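Local coordinates for protein cation antiporter (Dietzia sp. DQ12-45-1b, PDB 7D3U) that probably contributes to monovalent cation transport across the cell membrane, as subunit E of the multi-subunit Mrp sodium/proton antiporter complex, at residues 43-49 against 84-90. Residue numbers count along the deposited sequence, not the author numbering.
Sequences GFVRFPT and WEIVVHG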
ATOM      1  N   GLY F  43     -27.076 -44.353 -33.126  1.00 91.35           N
ATOM      2  CA  GLY F  43     -26.392 -45.604 -32.875  1.00 91.35           C
ATOM      3  C   GLY F  43     -24.897 -45.494 -33.075  1.00 91.35           C
ATOM      4  O   GLY F  43     -24.438 -44.815 -33.997  1.00 91.35           O
ATOM      5  N   PHE F  44     -24.128 -46.150 -32.214  1.00 90.73           N
ATOM      6  CA  PHE F  44     -22.678 -46.151 -32.320  1.00 90.73           C
ATOM      7  C   PHE F  44     -22.215 -47.386 -33.076  1.00 90.73           C
ATOM      8  O   PHE F  44     -22.842 -48.445 -33.016  1.00 90.73           O
ATOM      9  CB  PHE F  44     -22.033 -46.112 -30.935  1.00 90.73           C
ATOM     10  CG  PHE F  44     -22.404 -44.906 -30.128  1.00 90.73           C
ATOM     11  CD1 PHE F  44     -23.591 -44.868 -29.420  1.00 90.73           C
ATOM     12  CD2 PHE F  44     -21.567 -43.808 -30.075  1.00 90.73           C
ATOM     13  CE1 PHE F  44     -23.936 -43.762 -28.677  1.00 90.73           C
ATOM     14  CE2 PHE F  44     -21.909 -42.700 -29.332  1.00 90.73           C
ATOM     15  CZ  PHE F  44     -23.094 -42.677 -28.632  1.00 90.73           C
ATOM     16  N   VAL F  45     -21.100 -47.245 -33.787  1.00 91.56           N
ATOM     17  CA  VAL F  45     -20.602 -48.310 -34.650  1.00 91.56           C
ATOM     18  C   VAL F  45     -19.082 -48.247 -34.673  1.00 91.56           C
ATOM     19  O   VAL F  45     -18.498 -47.176 -34.857  1.00 91.56           O
ATOM     20  CB  VAL F  45     -21.175 -48.193 -36.078  1.00 91.56           C
ATOM     21  CG1 VAL F  45     -20.555 -49.232 -36.996  1.00 91.56           C
ATOM     22  CG2 VAL F  45     -22.683 -48.341 -36.058  1.00 91.56           C
ATOM     23  N   ARG F  46     -18.443 -49.396 -34.476  1.00 95.58           N
ATOM     24  CA  ARG F  46     -17.011 -49.529 -34.699  1.00 95.58           C
ATOM     25  C   ARG F  46     -16.793 -49.866 -36.167  1.00 95.58           C
ATOM     26  O   ARG F  46     -17.345 -50.850 -36.671  1.00 95.58           O
ATOM     27  CB  ARG F  46     -16.412 -50.605 -33.799  1.00 95.58           C
ATOM     28  CG  ARG F  46     -16.667 -50.376 -32.327  1.00 95.58           C
ATOM     29  CD  ARG F  46     -16.057 -51.469 -31.474  1.00 95.58           C
ATOM     30  NE  ARG F  46     -14.599 -51.433 -31.507  1.00 95.58           N
ATOM     31  CZ  ARG F  46     -13.824 -51.805 -30.496  1.00 95.58           C
ATOM     32  NH1 ARG F  46     -12.505 -51.741 -30.612  1.00 95.58           N
ATOM     33  NH2 ARG F  46     -14.366 -52.240 -29.368  1.00 95.58           N
ATOM     34  N   PHE F  47     -15.996 -49.051 -36.851  1.00 94.06           N
ATOM     35  CA  PHE F  47     -15.828 -49.161 -38.293  1.00 94.06           C
ATOM     36  C   PHE F  47     -14.354 -49.346 -38.627  1.00 94.06           C
ATOM     37  O   PHE F  47     -13.538 -48.466 -38.304  1.00 94.06           O
ATOM     38  CB  PHE F  47     -16.382 -47.913 -38.984  1.00 94.06           C
ATOM     39  CG  PHE F  47     -16.248 -47.932 -40.475  1.00 94.06           C
ATOM     40  CD1 PHE F  47     -16.578 -49.063 -41.198  1.00 94.06           C
ATOM     41  CD2 PHE F  47     -15.803 -46.817 -41.156  1.00 94.06           C
ATOM     42  CE1 PHE F  47     -16.459 -49.082 -42.573  1.00 94.06           C
ATOM     43  CE2 PHE F  47     -15.682 -46.829 -42.528  1.00 94.06           C
ATOM     44  CZ  PHE F  47     -16.011 -47.963 -43.238  1.00 94.06           C
ATOM     45  N   PRO F  48     -13.960 -50.461 -39.240  1.00 92.50           N
ATOM     46  CA  PRO F  48     -12.585 -50.576 -39.745  1.00 92.50           C
ATOM     47  C   PRO F  48     -12.397 -49.666 -40.950  1.00 92.50           C
ATOM     48  O   PRO F  48     -13.169 -49.716 -41.908  1.00 92.50           O
ATOM     49  CB  PRO F  48     -12.464 -52.057 -40.124  1.00 92.50           C
ATOM     50  CG  PRO F  48     -13.610 -52.736 -39.423  1.00 92.50           C
ATOM     51  CD  PRO F  48     -14.703 -51.722 -39.380  1.00 92.50           C
ATOM     52  N   THR F  49     -11.357 -48.837 -40.899  1.00 96.91           N
ATOM     53  CA  THR F  49     -11.260 -47.705 -41.810  1.00 96.91           C
ATOM     54  C   THR F  49     -10.506 -48.023 -43.092  1.00 96.91           C
ATOM     55  O   THR F  49     -10.744 -47.370 -44.114  1.00 96.91           O
ATOM     56  CB  THR F  49     -10.587 -46.524 -41.106  1.00 96.91           C
ATOM     57  OG1 THR F  49     -11.377 -46.133 -39.979  1.00 96.91           O
ATOM     58  CG2 THR F  49     -10.490 -45.341 -42.048  1.00 96.91           C
ATOM     59  N   TRP F  84      -6.392 -48.910 -38.879  1.00 99.38           N
ATOM     60  CA  TRP F  84      -7.227 -47.885 -38.267  1.00 99.38           C
ATOM     61  C   TRP F  84      -8.701 -48.234 -38.107  1.00 99.38           C
ATOM     62  O   TRP F  84      -9.363 -48.667 -39.054  1.00 99.38           O
ATOM     63  CB  TRP F  84      -7.094 -46.462 -38.803  1.00 99.38           C
ATOM     64  CG  TRP F  84      -5.778 -45.824 -38.523  1.00 99.38           C
ATOM     65  CD1 TRP F  84      -4.642 -45.932 -39.264  1.00 99.38           C
ATOM     66  CD2 TRP F  84      -5.460 -44.973 -37.419  1.00 99.38           C
ATOM     67  NE1 TRP F  84      -3.632 -45.199 -38.690  1.00 99.38           N
ATOM     68  CE2 TRP F  84      -4.110 -44.600 -37.555  1.00 99.38           C
ATOM     69  CE3 TRP F  84      -6.185 -44.490 -36.328  1.00 99.38           C
ATOM     70  CZ2 TRP F  84      -3.472 -43.768 -36.642  1.00 99.38           C
ATOM     71  CZ3 TRP F  84      -5.550 -43.665 -35.424  1.00 99.38           C
ATOM     72  CH2 TRP F  84      -4.207 -43.313 -35.585  1.00 99.38           C
ATOM     73  N   GLU F  85      -9.210 -48.046 -36.895  1.00 96.97           N
ATOM     74  CA  GLU F  85     -10.626 -48.176 -36.593  1.00 96.97           C
ATOM     75  C   GLU F  85     -11.160 -46.841 -36.099  1.00 96.97           C
ATOM     76  O   GLU F  85     -10.446 -46.073 -35.450  1.00 96.97           O
ATOM     77  CB  GLU F  85     -10.873 -49.250 -35.530  1.00 96.97           C
ATOM     78  CG  GLU F  85     -11.196 -50.623 -36.082  1.00 96.97           C
ATOM     79  CD  GLU F  85     -11.858 -51.514 -35.050  1.00 96.97           C
ATOM     80  OE1 GLU F  85     -12.160 -51.018 -33.945  1.00 96.97           O
ATOM     81  OE2 GLU F  85     -12.078 -52.708 -35.343  1.00 96.97           O
ATOM     82  N   ILE F  86     -12.420 -46.560 -36.414  1.00 90.29           N
ATOM     83  CA  ILE F  86     -13.066 -45.347 -35.938  1.00 90.29           C
ATOM     84  C   ILE F  86     -14.356 -45.721 -35.223  1.00 90.29           C
ATOM     85  O   ILE F  86     -14.890 -46.820 -35.380  1.00 90.29           O
ATOM     86  CB  ILE F  86     -13.345 -44.341 -37.072  1.00 90.29           C
ATOM     87  CG1 ILE F  86     -14.164 -44.994 -38.182  1.00 90.29           C
ATOM     88  CG2 ILE F  86     -12.045 -43.787 -37.623  1.00 90.29           C
ATOM     89  CD1 ILE F  86     -14.308 -44.125 -39.407  1.00 90.29           C
ATOM     90  N   VAL F  87     -14.847 -44.786 -34.417  1.00 86.76           N
ATOM     91  CA  VAL F  87     -16.102 -44.939 -33.694  1.00 86.76           C
ATOM     92  C   VAL F  87     -17.052 -43.880 -34.228  1.00 86.76           C
ATOM     93  O   VAL F  87     -16.889 -42.688 -33.938  1.00 86.76           O
ATOM     94  CB  VAL F  87     -15.916 -44.801 -32.180  1.00 86.76           C
ATOM     95  CG1 VAL F  87     -17.257 -44.877 -31.478  1.00 86.76           C
ATOM     96  CG2 VAL F  87     -14.979 -45.876 -31.670  1.00 86.76           C
ATOM     97  N   VAL F  88     -18.041 -44.306 -35.006  1.00 86.34           N
ATOM     98  CA  VAL F  88     -18.947 -43.402 -35.700  1.00 86.34           C
ATOM     99  C   VAL F  88     -20.312 -43.462 -35.036  1.00 86.34           C
ATOM    100  O   VAL F  88     -20.842 -44.550 -34.784  1.00 86.34           O
ATOM    101  CB  VAL F  88     -19.048 -43.751 -37.192  1.00 86.34           C
ATOM    102  CG1 VAL F  88     -19.890 -42.724 -37.915  1.00 86.34           C
ATOM    103  CG2 VAL F  88     -17.665 -43.824 -37.799  1.00 86.34           C
ATOM    104  N   HIS F  89     -20.880 -42.295 -34.760  1.00 87.77           N
ATOM    105  CA  HIS F  89     -22.228 -42.168 -34.229  1.00 87.77           C
ATOM    106  C   HIS F  89     -23.140 -41.688 -35.347  1.00 87.77           C
ATOM    107  O   HIS F  89     -22.800 -40.736 -36.057  1.00 87.77           O
ATOM    108  CB  HIS F  89     -22.254 -41.190 -33.054  1.00 87.77           C
ATOM    109  CG  HIS F  89     -23.629 -40.843 -32.584  1.00 87.77           C
ATOM    110  ND1 HIS F  89     -24.369 -39.822 -33.139  1.00 87.77           N
ATOM    111  CD2 HIS F  89     -24.394 -41.372 -31.601  1.00 87.77           C
ATOM    112  CE1 HIS F  89     -25.533 -39.742 -32.522  1.00 87.77           C
ATOM    113  NE2 HIS F  89     -25.572 -40.670 -31.584  1.00 87.77           N
ATOM    114  N   GLY F  90     -24.280 -42.335 -35.506  1.00 91.27           N
ATOM    115  CA  GLY F  90     -25.159 -42.061 -36.631  1.00 91.27           C
ATOM    116  C   GLY F  90     -26.593 -41.830 -36.213  1.00 91.27           C
ATOM    117  O   GLY F  90     -27.154 -42.589 -35.426  1.00 91.27           O
TER
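Strands 43-48 and 85-90 form an antiparallel pair within a three-stranded sheet in which 85-90 lies between 43-48 and 70-76, and they illustrate how one pairing serves two differently used faces. Gly43, Val45 and Phe47 each exchange two backbone hydrogen bonds with Gly90, Val88 and Ile86, respectively; Val45 N to Val88 O and Val88 N to Val45 O, for example, both measure 2.9 Å. CA atoms of the non-hydrogen-bonded pairs give CA-H...O contacts to carbonyls of the neighbouring hydrogen-bonded pairs, Phe44 CA to Val88 O at 3.5 Å among them. Val45, Phe47, Ile86 and Val88 make the apolar face, which helices 54-66 and 96-111 cover in a two-layer alpha-plus-beta packing; Phe47 CD2 meets Ile86 CD1 at 3.5 Å. The opposite face, which includes Val87, is more mixed. There the edge of His89 points at the Phe44 ring in a T-shaped stack (centroids 4.8 Å apart, planes at 63°), and Arg46 reaches diagonally to Glu85 in a long salt bridge, NH1 to OE1 3.4 Å. A strand of subunit G pairs in parallel with Gly43 and Phe44 along the outer edge of 43-48, carrying the sheet across the subunit interface. Beyond the Pro48-Glu85 pair, Thr49 N donates to Trp84 O at 2.7 Å.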